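Local coordinates for protein mandelate racemase/muconate lactonizing enzyme (Polaromonas sp., PDB 2OG9) that probably catalyses the racemisation of mandelate or a related hydroxy acid, as a metal-dependent member of the enolase superfamily with a TIM-barrel domain, at residues A[368-371]-A[372-376]; A[77-80]-A[81-85]; A[199-203]-A[204-208]; A[171-175]-A[176-180]. All blocks are in the same frame, centred on the assembly; numbering follows the deposited sequence.

All four contacts are local. Interaction 2 is the buried one: it lies in the C-terminal half of helix 73-83 of the N-terminal domain, between the antiparallel sheet, helix 114-133 and a second subunit, resting on regular helical bonds and close side chains. Interaction 1, a surface contact about 20 Å away between centres, leads into the last strand of that same sheet and rests on an amide over an indole ring and a threonine hydroxyl bonded to a backbone carbonyl. Interactions 3 and 4, touching each other on the barrel, are both helix C-termini ended by a glycine: interaction 3 at the surface with an apolar flank, interaction 4 partly buried and closed by a Schellman motif.

Interaction 1 (A[368-371]-A[372-376]); sequences SGQV and KAWTR
Gln-370 and Val-371 meet Trp-374 and Thr-375 in a local contact along one turn of the short, weakly bonded helix 370-374, at the surface where the chain passes into strand 375-382. The carbonyl O of Val-371 is the polar hub. Trp-374 N reaches it at 3.0 Å from one face of the carbonyl plane and Thr-375 OG1 at 2.7 Å from the other, so the threonine hydroxyl adds a side-chain bond just as the helix runs out. The long aliphatic and amide parts of Gln-370 suit it to covering an aromatic ring: its CB stands over the six-membered ring of Trp-374, 4.2 Å from the centroid and 16° off the normal. Further out, Gln-370 NE2 comes within 3.5 Å of Trp-374 CZ2, the amide tilted 34° from the ring plane. With CG of Trp-374 beside its own backbone N (chi1 -65°), the indole is swung back over the preceding turn, where it also covers Cys-23, Leu-25 and Pro-342. Were Trp-374 an alanine, Gln-370 would probably lose the surface it lies on, and a gap would open against strand 15-26. Before the helix, Ser-368 OG accepts a weak capping bond of 3.3 Å from Gln-370 N, and a water links Ser-368 O to Lys-372 N. Lys-372 NZ makes a salt bridge with Glu-378. A short helix thus leads from the barrel domain into strand 375-382, which joins the antiparallel sheet of the N-terminal domain, as in the two-domain enolase superfamily fold.

Interaction 2 (A[77-80]-A[81-85]); sequences FAHA and REIAP
Phe-77, His-79 and Ala-80 meet Arg-81 and Ile-83 one turn on in the alpha-helix 73-83 of the N-terminal domain, held by the usual i to i+4 bonds, such as Arg-81 N to Phe-77 O at 2.8 Å. The tight part is apolar. Ala-80 has a side chain small enough to let the helix settle close to Leu-50 of the sheet and Ala-118 of helix 114-133. Beside it, Ile-83 lays CG2 over one face of the His-79 ring, a CH-pi contact 4.0 Å from the centroid. Its CG1, set between the backbone N and the carbonyl carbon (chi1 68°), comes to 3.4 Å from His-79 O. Branched and apolar, Ile-83 packs between this ring, Ile-119 and Ala-71 of the second subunit. The polar flank of the His-79 ring is looser and bridged by water: one molecule joins His-79 ND1 to Glu-82 OE1, an oxygen that also accepts from Gly-72 N of the second subunit. Among touching side chains the exposed one is Arg-81, whose bend at chi3 folds its guanidinium back along the helix. There Phe-77 CE2 lies over the guanidinium face, while Arg-81 NH1 sits 3.4 Å from that carbon at the edge of the phenyl ring, the two planes 73° apart. A water in the guanidinium plane accepts from Arg-81 NE at 2.8 Å and donates to Ala-78 O at 2.7 Å.

Interaction 3 (A[199-203]-A[204-208]); sequences AVRKH and LGDAV
Val-200 and Leu-204 form the apolar side of this contact, at the C-terminal end of helix 190-204. One turn apart, they lie side by side and point the same way, with Val-200 CG1 3.8 Å from Leu-204 CD1. CG of Leu-204 lies beside its backbone N (chi1 -60°), which carries one methyl to Val-200 and leaves the other, CD2, 4.1 Å from His-203 CD2. Both residues face the barrel strands, Val-200 on Leu-183 and Leu-204 on Ile-181 and Leu-210. Cutting Leu-204 back to an alanine is likely to leave Val-200 CG1 without its neighbouring methyl and open a gap towards the strands. The backbone bonds form the second group. Leu-204 N gives a nearly straight bond of 3.0 Å to Val-200 O, and Gly-205 N one of 2.9 Å to Arg-201 O, the last in the turn. Gly-205 then leaves helical geometry with a phi of 105°, where a side chain would press on the carbonyl O of Leu-204. Charged and polar ends make up the third group. Arg-201, bent at chi2 and chi3, curls forward past the helix end until its CD is 3.6 Å from Gly-205 O. Its NH2 donates to Phe-233 O, whereas NE is buried with no partner. Asp-206 OD2, 4.4 Å from Arg-201 NH1, lies well out of the guanidinium plane; the pair can attract only as charges. A positive-phi glycine ending the helix, followed by a type I turn from Gly-205 to Val-208, leads into strand 210-213, as in the beta-alpha-beta units of a TIM barrel.

Interaction 4 (A[171-175]-A[176-180]); sequences SASIE and RGIGG
Ile-178 turns back onto Ser-173 where helix 163-175 ends in a Schellman motif. Its CB lies 3.7 Å from Ser-173 C. CG1, set beside the backbone N of Ile-178 (chi1 -64°), runs past Ser-173 CB at 3.7 Å, the apolar touch between the residue beyond the glycine and the last helical turn that commonly accompanies this motif. CD1, the tip, leads away from the helix end; the side chain as a whole touches Asn-153, His-336 and Ile-350, a buried setting that suits a branched hydrocarbon. Two backbone bonds close the motif: Ile-178 N to Ser-173 O at 3.0 Å, the position of that oxygen being less certain, and Gly-177 N to Ile-174 O at 3.1 Å, with the donor well above the carbonyl plane. Gly-177 reverses the chain with a phi of 113°, at which any CB would collide with the carbonyl O of Arg-176. Ile-174 O has a further partner in a water, 3.1 Å away, which also donates to Ile-178 O at 2.9 Å. That second oxygen is touched by Ile-174 CD1 at 3.6 Å. The small Ser-173 lets Ile-178 come close, and its hydroxyl bonds to Ser-155, Asn-153 and Asn-169 O. The last turns of the helix lie between helix 190-204, touched by Ser-171, and strand 350-351, touched by Arg-176 and Ile-178, as the chain turns into strand 181-184 of the barrel.

Interaction 1 (A[368-371]-A[372-376])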
# COMPACT_ATOMS: atom_id res chain seq x y z
N SER A 368 -23.61 -39.50 28.25
CA SER A 368 -23.60 -40.90 28.63
C SER A 368 -23.64 -41.01 30.15
O SER A 368 -23.48 -40.02 30.86
CB SER A 368 -22.34 -41.58 28.11
OG SER A 368 -21.19 -41.15 28.83
N GLY A 369 -23.85 -42.22 30.65
CA GLY A 369 -23.90 -42.42 32.09
C GLY A 369 -22.53 -42.24 32.72
O GLY A 369 -22.43 -42.01 33.93
N GLN A 370 -21.48 -42.35 31.92
CA GLN A 370 -20.11 -42.20 32.40
C GLN A 370 -19.76 -40.78 32.81
O GLN A 370 -18.88 -40.56 33.65
CB GLN A 370 -19.12 -42.65 31.32
CG GLN A 370 -18.72 -44.11 31.40
CD GLN A 370 -17.68 -44.38 32.48
OE1 GLN A 370 -17.84 -43.95 33.63
NE2 GLN A 370 -16.62 -45.08 32.11
N VAL A 371 -20.45 -39.80 32.22
CA VAL A 371 -20.19 -38.40 32.53
C VAL A 371 -20.31 -38.11 34.03
O VAL A 371 -19.48 -37.41 34.61
CB VAL A 371 -21.14 -37.47 31.75
CG1 VAL A 371 -20.98 -36.03 32.21
CG2 VAL A 371 -20.85 -37.58 30.26
N LYS A 372 -21.36 -38.65 34.65
CA LYS A 372 -21.59 -38.44 36.07
C LYS A 372 -20.36 -38.81 36.89
O LYS A 372 -19.88 -38.02 37.70
CB LYS A 372 -22.80 -39.27 36.53
CG LYS A 372 -23.05 -39.30 38.03
CD LYS A 372 -23.76 -38.05 38.56
CE LYS A 372 -22.85 -36.84 38.62
NZ LYS A 372 -23.53 -35.67 39.26
N ALA A 373 -19.83 -40.00 36.66
CA ALA A 373 -18.66 -40.48 37.39
C ALA A 373 -17.41 -39.63 37.18
O ALA A 373 -16.51 -39.62 38.03
CB ALA A 373 -18.37 -41.92 37.00
N TRP A 374 -17.33 -38.92 36.06
CA TRP A 374 -16.16 -38.10 35.78
C TRP A 374 -16.34 -36.63 36.10
O TRP A 374 -15.43 -35.83 35.89
CB TRP A 374 -15.75 -38.26 34.31
CG TRP A 374 -15.28 -39.63 33.93
CD1 TRP A 374 -14.65 -40.54 34.74
CD2 TRP A 374 -15.33 -40.22 32.63
NE1 TRP A 374 -14.29 -41.65 34.01
CE2 TRP A 374 -14.70 -41.49 32.71
CE3 TRP A 374 -15.84 -39.80 31.39
CZ2 TRP A 374 -14.57 -42.33 31.61
CZ3 TRP A 374 -15.71 -40.65 30.29
CH2 TRP A 374 -15.08 -41.90 30.41
N THR A 375 -17.51 -36.27 36.60
CA THR A 375 -17.80 -34.88 36.94
C THR A 375 -17.20 -34.50 38.29
O THR A 375 -17.52 -35.10 39.32
CB THR A 375 -19.32 -34.65 36.97
OG1 THR A 375 -19.87 -35.01 35.70
CG2 THR A 375 -19.64 -33.19 37.25
N ARG A 376 -16.33 -33.49 38.29
CA ARG A 376 -15.69 -33.05 39.52
C ARG A 376 -16.32 -31.78 40.09
O ARG A 376 -16.16 -31.47 41.26
CB ARG A 376 -14.20 -32.82 39.28
CG ARG A 376 -13.46 -34.09 38.88
CD ARG A 376 -11.97 -33.86 38.72
NE ARG A 376 -11.32 -35.03 38.13
CZ ARG A 376 -10.05 -35.06 37.73
NH1 ARG A 376 -9.29 -33.98 37.85
NH2 ARG A 376 -9.55 -36.16 37.19
O HOH W 1 -24.12 -38.93 33.30

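Interaction 2 (A[77-80]-A[81-85])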
# COMPACT_ATOMS: atom_id res chain seq x y z
N PHE A 77 -15.00 -23.42 34.21
CA PHE A 77 -16.16 -23.74 35.03
C PHE A 77 -16.52 -22.60 35.96
O PHE A 77 -17.68 -22.20 36.03
CB PHE A 77 -15.91 -24.99 35.88
CG PHE A 77 -17.03 -25.30 36.83
CD1 PHE A 77 -18.20 -25.90 36.38
CD2 PHE A 77 -16.95 -24.92 38.17
CE1 PHE A 77 -19.28 -26.12 37.24
CE2 PHE A 77 -18.02 -25.14 39.05
CZ PHE A 77 -19.19 -25.74 38.57
N ALA A 78 -15.52 -22.08 36.67
CA ALA A 78 -15.72 -20.99 37.61
C ALA A 78 -16.38 -19.80 36.94
O ALA A 78 -17.31 -19.20 37.50
CB ALA A 78 -14.39 -20.58 38.23
N HIS A 79 -15.91 -19.44 35.75
CA HIS A 79 -16.50 -18.30 35.05
C HIS A 79 -17.91 -18.62 34.58
O HIS A 79 -18.83 -17.81 34.72
CB HIS A 79 -15.63 -17.89 33.85
CG HIS A 79 -15.95 -16.52 33.33
ND1 HIS A 79 -15.65 -15.38 34.04
CD2 HIS A 79 -16.57 -16.12 32.20
CE1 HIS A 79 -16.08 -14.33 33.36
NE2 HIS A 79 -16.64 -14.75 32.24
N ALA A 80 -18.10 -19.82 34.02
CA ALA A 80 -19.41 -20.24 33.55
C ALA A 80 -20.42 -20.15 34.69
O ALA A 80 -21.55 -19.69 34.50
CB ALA A 80 -19.34 -21.68 33.02
N ARG A 81 -20.02 -20.59 35.88
CA ARG A 81 -20.90 -20.56 37.05
C ARG A 81 -21.25 -19.14 37.43
O ARG A 81 -22.39 -18.85 37.78
CB ARG A 81 -20.22 -21.27 38.23
CG ARG A 81 -21.03 -21.28 39.53
CD ARG A 81 -20.32 -22.10 40.59
NE ARG A 81 -18.98 -21.59 40.87
CZ ARG A 81 -18.05 -22.25 41.55
NH1 ARG A 81 -18.29 -23.45 42.04
NH2 ARG A 81 -16.85 -21.70 41.74
N GLU A 82 -20.28 -18.24 37.36
CA GLU A 82 -20.52 -16.86 37.72
C GLU A 82 -21.43 -16.10 36.76
O GLU A 82 -22.22 -15.26 37.19
CB GLU A 82 -19.19 -16.11 37.87
CG GLU A 82 -19.35 -14.66 38.27
CD GLU A 82 -18.01 -13.98 38.52
OE1 GLU A 82 -17.04 -14.31 37.82
OE2 GLU A 82 -17.94 -13.11 39.42
N ILE A 83 -21.36 -16.40 35.47
CA ILE A 83 -22.20 -15.69 34.51
C ILE A 83 -23.51 -16.39 34.14
O ILE A 83 -24.41 -15.77 33.57
CB ILE A 83 -21.42 -15.35 33.21
CG1 ILE A 83 -21.09 -16.63 32.42
CG2 ILE A 83 -20.12 -14.63 33.56
CD1 ILE A 83 -20.33 -16.36 31.12
N ALA A 84 -23.63 -17.67 34.47
CA ALA A 84 -24.83 -18.43 34.14
C ALA A 84 -26.15 -17.71 34.47
O ALA A 84 -27.06 -17.70 33.65
CB ALA A 84 -24.80 -19.79 34.84
N PRO A 85 -26.26 -17.10 35.66
CA PRO A 85 -27.50 -16.40 36.02
C PRO A 85 -27.96 -15.36 35.00
O PRO A 85 -29.15 -15.05 34.92
CB PRO A 85 -27.16 -15.76 37.37
CG PRO A 85 -26.17 -16.74 37.97
CD PRO A 85 -25.29 -17.06 36.78
O HOH W 2 -17.80 -19.15 40.18
O HOH W 3 -15.08 -15.76 36.78

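Interaction 3 (A[199-203]-A[204-208])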
# COMPACT_ATOMS: atom_id res chain seq x y z
N ALA A 199 8.16 -43.83 4.35
CA ALA A 199 7.76 -45.20 4.68
C ALA A 199 6.25 -45.37 4.63
O ALA A 199 5.74 -46.37 4.13
CB ALA A 199 8.28 -45.57 6.06
N VAL A 200 5.53 -44.39 5.17
CA VAL A 200 4.07 -44.43 5.18
C VAL A 200 3.54 -44.33 3.75
O VAL A 200 2.66 -45.09 3.35
CB VAL A 200 3.48 -43.28 6.03
CG1 VAL A 200 1.96 -43.29 5.93
CG2 VAL A 200 3.91 -43.43 7.47
N ARG A 201 4.09 -43.39 2.99
CA ARG A 201 3.67 -43.20 1.61
C ARG A 201 3.87 -44.45 0.76
O ARG A 201 3.00 -44.81 -0.04
CB ARG A 201 4.42 -42.02 0.98
CG ARG A 201 4.32 -41.94 -0.55
CD ARG A 201 2.87 -41.94 -1.04
NE ARG A 201 2.13 -40.75 -0.62
CZ ARG A 201 2.34 -39.52 -1.08
NH1 ARG A 201 3.29 -39.31 -1.99
NH2 ARG A 201 1.60 -38.51 -0.65
N LYS A 202 5.01 -45.12 0.93
CA LYS A 202 5.28 -46.32 0.15
C LYS A 202 4.34 -47.46 0.53
O LYS A 202 3.95 -48.26 -0.31
CB LYS A 202 6.73 -46.78 0.33
CG LYS A 202 7.08 -47.99 -0.54
CD LYS A 202 8.52 -48.44 -0.36
CE LYS A 202 8.82 -49.66 -1.23
NZ LYS A 202 10.21 -50.17 -1.06
N HIS A 203 3.97 -47.51 1.81
CA HIS A 203 3.08 -48.55 2.31
C HIS A 203 1.63 -48.39 1.84
O HIS A 203 1.04 -49.32 1.28
CB HIS A 203 3.11 -48.58 3.83
CG HIS A 203 2.34 -49.71 4.43
ND1 HIS A 203 2.57 -51.03 4.11
CD2 HIS A 203 1.34 -49.72 5.35
CE1 HIS A 203 1.76 -51.81 4.81
NE2 HIS A 203 0.99 -51.04 5.56
N LEU A 204 1.06 -47.22 2.08
CA LEU A 204 -0.33 -46.95 1.70
C LEU A 204 -0.53 -46.72 0.21
O LEU A 204 -1.57 -47.08 -0.34
CB LEU A 204 -0.86 -45.75 2.48
CG LEU A 204 -0.84 -45.89 4.00
CD1 LEU A 204 -1.38 -44.62 4.64
CD2 LEU A 204 -1.68 -47.10 4.41
N GLY A 205 0.45 -46.11 -0.44
CA GLY A 205 0.33 -45.85 -1.86
C GLY A 205 0.06 -44.38 -2.14
O GLY A 205 -0.35 -43.63 -1.25
N ASP A 206 0.27 -43.98 -3.39
CA ASP A 206 0.06 -42.59 -3.81
C ASP A 206 -1.40 -42.17 -3.86
O ASP A 206 -1.70 -40.98 -3.99
CB ASP A 206 0.70 -42.38 -5.19
CG ASP A 206 2.20 -42.54 -5.17
OD1 ASP A 206 2.68 -43.56 -4.62
OD2 ASP A 206 2.91 -41.66 -5.71
N ALA A 207 -2.31 -43.13 -3.74
CA ALA A 207 -3.74 -42.84 -3.78
C ALA A 207 -4.35 -42.47 -2.43
O ALA A 207 -5.50 -42.05 -2.36
CB ALA A 207 -4.49 -44.03 -4.37
N VAL A 208 -3.59 -42.62 -1.35
CA VAL A 208 -4.09 -42.29 -0.03
C VAL A 208 -3.62 -40.89 0.38
O VAL A 208 -2.42 -40.65 0.51
CB VAL A 208 -3.61 -43.31 1.03
CG1 VAL A 208 -4.21 -42.98 2.39
CG2 VAL A 208 -4.00 -44.71 0.60

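Interaction 4 (A[171-175]-A[176-180])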
# COMPACT_ATOMS: atom_id res chain seq x y z
N SER A 171 -3.08 -48.40 7.52
CA SER A 171 -3.71 -49.26 6.54
C SER A 171 -5.04 -49.78 7.08
O SER A 171 -5.99 -49.99 6.33
CB SER A 171 -2.78 -50.43 6.19
OG SER A 171 -2.31 -51.08 7.36
N ALA A 172 -5.11 -49.97 8.40
CA ALA A 172 -6.33 -50.44 9.04
C ALA A 172 -7.40 -49.35 8.99
O ALA A 172 -8.57 -49.62 8.71
CB ALA A 172 -6.04 -50.82 10.49
N SER A 173 -6.99 -48.12 9.28
CA SER A 173 -7.92 -46.99 9.25
C SER A 173 -8.49 -46.81 7.86
O SER A 173 -9.64 -46.44 7.69
CB SER A 173 -7.21 -45.71 9.70
OG SER A 173 -6.83 -45.80 11.06
N ILE A 174 -7.67 -47.08 6.85
CA ILE A 174 -8.11 -46.94 5.47
C ILE A 174 -9.16 -48.00 5.13
O ILE A 174 -10.14 -47.71 4.45
CB ILE A 174 -6.93 -47.05 4.49
CG1 ILE A 174 -5.93 -45.92 4.76
CG2 ILE A 174 -7.42 -46.99 3.06
CD1 ILE A 174 -6.52 -44.53 4.60
N GLU A 175 -8.95 -49.22 5.62
CA GLU A 175 -9.89 -50.30 5.34
C GLU A 175 -11.22 -50.09 6.06
O GLU A 175 -12.24 -50.64 5.65
CB GLU A 175 -9.28 -51.66 5.73
CG GLU A 175 -9.14 -51.92 7.22
CD GLU A 175 -8.40 -53.22 7.52
OE1 GLU A 175 -7.22 -53.33 7.12
OE2 GLU A 175 -8.99 -54.12 8.16
N ARG A 176 -11.20 -49.29 7.12
CA ARG A 176 -12.42 -49.02 7.87
C ARG A 176 -13.17 -47.82 7.28
O ARG A 176 -14.25 -47.47 7.74
CB ARG A 176 -12.11 -48.77 9.35
CG ARG A 176 -11.28 -47.54 9.60
CD ARG A 176 -10.92 -47.37 11.08
NE ARG A 176 -12.08 -47.11 11.92
CZ ARG A 176 -12.01 -46.62 13.15
NH1 ARG A 176 -10.83 -46.34 13.69
NH2 ARG A 176 -13.12 -46.42 13.86
N GLY A 177 -12.59 -47.18 6.27
CA GLY A 177 -13.26 -46.06 5.64
C GLY A 177 -12.66 -44.67 5.79
O GLY A 177 -13.22 -43.71 5.24
N ILE A 178 -11.56 -44.53 6.52
CA ILE A 178 -10.94 -43.22 6.70
C ILE A 178 -10.46 -42.70 5.35
O ILE A 178 -9.98 -43.47 4.52
CB ILE A 178 -9.75 -43.29 7.69
CG1 ILE A 178 -10.26 -43.68 9.09
CG2 ILE A 178 -9.05 -41.94 7.77
CD1 ILE A 178 -11.16 -42.63 9.74
N GLY A 179 -10.59 -41.39 5.13
CA GLY A 179 -10.19 -40.82 3.86
C GLY A 179 -8.80 -40.22 3.75
O GLY A 179 -8.43 -39.72 2.69
N GLY A 180 -8.04 -40.26 4.84
CA GLY A 180 -6.70 -39.70 4.82
C GLY A 180 -5.96 -39.96 6.11
O GLY A 180 -6.57 -40.30 7.12
O HOH W 4 -11.06 -45.41 2.66